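Triosephosphate isomerase (PDB 5UPR) probably catalyses the interconversion of D-glyceraldehyde 3-phosphate and dihydroxyacetone phosphate in glycolysis and gluconeogenesis, working as a homodimer. Local coordinates at residues Ala69-Tyr78 with Leu85-Lys93. Residues are numbered along the deposited sequence; the frame is centred on the assembly and turned at random.
Sequences AQDSSTQQAY and LSPKMIKEK
Tyr78 lies across the side of helix 87-92, its side chain crossing those of Lys88, Met89 and Glu92 at about a right angle. CE of Lys88 approaches the ring obliquely, 3.5 Å from Tyr78 CE2, while Tyr78 CE1 rests 3.6 Å from Met89 CB (selenomethionine in this crystal). Farther along, Tyr78 OH donates a 2.6 Å hydrogen bond to Glu92 OE1, which sits at the ring edge in its plane; the hydroxyl reaches that oxygen from above the carboxylate, whose plane is turned 48° from the ring. The extended Glu92 side chain, CG anti to the backbone N (chi1 -173°), carries the carboxylate out to this hydroxyl.

At the start of the helix, Ser86 is the N-cap. With OG held between its own N and carbonyl carbon (chi1 64°), the hydroxyl accepts from Met89 N at 3.3 Å and gives a weak bond to Ala77 O. The backbone adds Lys88 N to Gln76 O (3.2 Å) and Ser73 N to Leu85 O (2.9 Å). Deeper in, Ile90 CD1 packs 3.7 Å from Ser72 OG and touches Ala69 CB, beside strand 97-100.

Ser73 OG accepts from Gln75 N in an ST turn and also bonds Glu84. This long excursion after strand 65-69 of the TIM barrel is the family's interdigitating dimer loop; here Thr74 packs on Phe109 of the second subunit.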
loop_
_atom_site.group_PDB
_atom_site.type_symbol
_atom_site.label_atom_id
_atom_site.label_comp_id
_atom_site.label_asym_id
_atom_site.label_seq_id
_atom_site.Cartn_x
_atom_site.Cartn_y
_atom_site.Cartn_z
ATOM N N ALA A 69 -2.328 2.796 -9.737
ATOM C CA ALA A 69 -2.105 2.115 -8.486
ATOM C C ALA A 69 -3.408 1.467 -8.042
ATOM O O ALA A 69 -4.494 1.936 -8.392
ATOM C CB ALA A 69 -1.598 3.128 -7.412
ATOM N N GLN A 70 -3.303 0.430 -7.193
ATOM C CA GLN A 70 -4.464 -0.319 -6.657
ATOM C C GLN A 70 -5.133 0.305 -5.422
ATOM O O GLN A 70 -6.143 -0.271 -4.933
ATOM C CB GLN A 70 -4.019 -1.761 -6.324
ATOM C CG GLN A 70 -3.659 -2.609 -7.543
ATOM C CD GLN A 70 -3.159 -4.021 -7.178
ATOM O OE1 GLN A 70 -3.413 -4.519 -6.034
ATOM N NE2 GLN A 70 -2.482 -4.687 -8.140
ATOM N N ASP A 71 -4.574 1.426 -4.910
ATOM C CA ASP A 71 -5.098 2.112 -3.718
ATOM C C ASP A 71 -4.356 3.422 -3.675
ATOM O O ASP A 71 -3.350 3.609 -4.384
ATOM C CB ASP A 71 -4.795 1.311 -2.454
ATOM C CG ASP A 71 -5.438 1.870 -1.165
ATOM O OD1 ASP A 71 -6.474 2.564 -1.179
ATOM O OD2 ASP A 71 -4.819 1.620 -0.092
ATOM N N SER A 72 -4.887 4.342 -2.870
ATOM C CA SER A 72 -4.288 5.667 -2.672
ATOM C C SER A 72 -4.680 6.161 -1.271
ATOM O O SER A 72 -5.794 5.882 -0.848
ATOM C CB SER A 72 -4.936 6.537 -3.756
ATOM O OG SER A 72 -4.284 7.701 -3.800
ATOM N N SER A 73 -3.770 6.803 -0.530
ATOM C CA SER A 73 -4.000 7.091 0.873
ATOM C C SER A 73 -5.122 8.162 1.115
ATOM O O SER A 73 -5.389 9.056 0.272
ATOM C CB SER A 73 -2.694 7.565 1.492
ATOM O OG SER A 73 -2.820 7.682 2.897
ATOM N N THR A 74 -5.765 8.056 2.290
ATOM C CA THR A 74 -6.538 9.135 2.838
ATOM C C THR A 74 -5.694 10.399 3.058
ATOM O O THR A 74 -6.222 11.490 3.137
ATOM C CB THR A 74 -7.172 8.803 4.207
ATOM O OG1 THR A 74 -6.159 8.366 5.120
ATOM C CG2 THR A 74 -8.162 7.749 4.069
ATOM N N GLN A 75 -4.393 10.204 3.217
ATOM C CA GLN A 75 -3.452 11.310 3.504
ATOM C C GLN A 75 -3.016 11.850 2.149
ATOM O O GLN A 75 -2.413 11.116 1.349
ATOM C CB GLN A 75 -2.271 10.812 4.321
ATOM C CG GLN A 75 -2.705 10.025 5.557
ATOM C CD GLN A 75 -3.615 10.831 6.453
ATOM O OE1 GLN A 75 -3.146 11.767 7.086
ATOM N NE2 GLN A 75 -4.875 10.479 6.509
ATOM N N GLN A 76 -3.341 13.109 1.882
ATOM C CA GLN A 76 -3.295 13.619 0.534
ATOM C C GLN A 76 -1.904 13.932 -0.004
ATOM O O GLN A 76 -1.643 13.734 -1.170
ATOM C CB GLN A 76 -4.158 14.922 0.454
ATOM C CG GLN A 76 -4.183 15.512 -0.929
ATOM C CD GLN A 76 -5.184 16.646 -1.090
ATOM O OE1 GLN A 76 -6.285 16.613 -0.524
ATOM N NE2 GLN A 76 -4.820 17.628 -1.918
ATOM N N ALA A 77 -1.015 14.415 0.841
ATOM C CA ALA A 77 0.243 15.028 0.404
ATOM C C ALA A 77 1.441 14.178 0.934
ATOM O O ALA A 77 1.264 13.025 1.181
ATOM C CB ALA A 77 0.319 16.441 0.932
ATOM N N TYR A 78 2.632 14.738 1.036
ATOM C CA TYR A 78 3.798 14.038 1.616
ATOM C C TYR A 78 3.821 14.285 3.150
ATOM O O TYR A 78 3.407 15.323 3.643
ATOM C CB TYR A 78 5.125 14.574 1.016
ATOM C CG TYR A 78 5.243 14.369 -0.499
ATOM C CD1 TYR A 78 5.344 13.101 -1.010
ATOM C CD2 TYR A 78 5.297 15.427 -1.398
ATOM C CE1 TYR A 78 5.510 12.866 -2.365
ATOM C CE2 TYR A 78 5.452 15.213 -2.791
ATOM C CZ TYR A 78 5.494 13.921 -3.269
ATOM O OH TYR A 78 5.642 13.581 -4.600
ATOM N N LEU A 85 1.098 5.351 0.201
ATOM C CA LEU A 85 1.357 6.108 -0.999
ATOM C C LEU A 85 0.217 7.156 -1.127
ATOM O O LEU A 85 -0.966 6.832 -1.404
ATOM C CB LEU A 85 1.322 5.167 -2.228
ATOM C CG LEU A 85 2.255 3.946 -2.094
ATOM C CD1 LEU A 85 2.214 3.132 -3.419
ATOM C CD2 LEU A 85 3.757 4.282 -1.853
ATOM N N SER A 86 0.588 8.424 -0.983
ATOM C CA SER A 86 -0.361 9.528 -1.133
ATOM C C SER A 86 -0.678 9.823 -2.608
ATOM O O SER A 86 0.121 9.525 -3.534
ATOM C CB SER A 86 0.182 10.777 -0.463
ATOM O OG SER A 86 1.366 11.224 -1.097
ATOM N N PRO A 87 -1.864 10.445 -2.854
ATOM C CA PRO A 87 -2.172 10.758 -4.244
ATOM C C PRO A 87 -1.185 11.757 -4.835
ATOM O O PRO A 87 -0.918 11.721 -6.045
ATOM C CB PRO A 87 -3.587 11.324 -4.162
ATOM C CG PRO A 87 -3.825 11.649 -2.693
ATOM C CD PRO A 87 -3.015 10.635 -1.941
ATOM N N LYS A 88 -0.647 12.636 -4.023
ATOM C CA LYS A 88 0.331 13.624 -4.535
ATOM C C LYS A 88 1.569 12.879 -5.004
ATOM O O LYS A 88 2.099 13.193 -6.071
ATOM C CB LYS A 88 0.656 14.620 -3.438
ATOM C CG LYS A 88 1.607 15.735 -3.836
ATOM C CD LYS A 88 1.724 16.704 -2.650
ATOM C CE LYS A 88 2.896 17.586 -2.740
ATOM N NZ LYS A 88 2.583 18.752 -3.537
HETATM N N MSE A 89 2.039 11.893 -4.229
HETATM C CA MSE A 89 3.208 11.087 -4.635
HETATM C C MSE A 89 2.955 10.362 -5.940
HETATM O O MSE A 89 3.830 10.311 -6.849
HETATM C CB MSE A 89 3.511 10.079 -3.503
HETATM C CG MSE A 89 4.713 9.238 -3.841
HETATM SE SE MSE A 89 5.011 7.856 -2.517
HETATM C CE MSE A 89 5.828 8.967 -1.123
ATOM N N ILE A 90 1.756 9.747 -6.015
ATOM C CA ILE A 90 1.383 8.916 -7.159
ATOM C C ILE A 90 1.360 9.828 -8.410
ATOM O O ILE A 90 1.946 9.525 -9.425
ATOM C CB ILE A 90 0.035 8.199 -6.890
ATOM C CG1 ILE A 90 0.248 7.083 -5.838
ATOM C CG2 ILE A 90 -0.537 7.568 -8.148
ATOM C CD1 ILE A 90 -1.048 6.612 -5.196
ATOM N N LYS A 91 0.715 10.983 -8.299
ATOM C CA LYS A 91 0.639 11.902 -9.429
ATOM C C LYS A 91 2.017 12.411 -9.882
ATOM O O LYS A 91 2.310 12.483 -11.076
ATOM C CB LYS A 91 -0.266 13.106 -9.066
ATOM C CG LYS A 91 -0.393 14.172 -10.150
ATOM C CD LYS A 91 -1.140 13.596 -11.326
ATOM C CE LYS A 91 -1.218 14.569 -12.510
ATOM N NZ LYS A 91 -2.290 14.039 -13.358
ATOM N N GLU A 92 2.865 12.800 -8.922
ATOM C CA GLU A 92 4.197 13.280 -9.242
ATOM C C GLU A 92 5.100 12.170 -9.827
ATOM O O GLU A 92 6.078 12.468 -10.510
ATOM C CB GLU A 92 4.838 13.878 -8.003
ATOM C CG GLU A 92 6.153 14.562 -8.237
ATOM C CD GLU A 92 6.546 15.636 -7.177
ATOM O OE1 GLU A 92 5.972 15.772 -6.041
ATOM O OE2 GLU A 92 7.499 16.428 -7.542
ATOM N N LYS A 93 4.782 10.911 -9.598
ATOM C CA LYS A 93 5.472 9.805 -10.253
ATOM C C LYS A 93 4.849 9.528 -11.659
ATOM O O LYS A 93 5.202 8.528 -12.306
ATOM C CB LYS A 93 5.408 8.578 -9.322
ATOM C CG LYS A 93 6.106 7.299 -9.740
ATOM C CD LYS A 93 7.568 7.511 -10.003
ATOM C CE LYS A 93 8.328 6.179 -10.211
ATOM N NZ LYS A 93 9.585 6.430 -10.991
HETATM O O HOH W 1 6.534 10.910 -6.498
#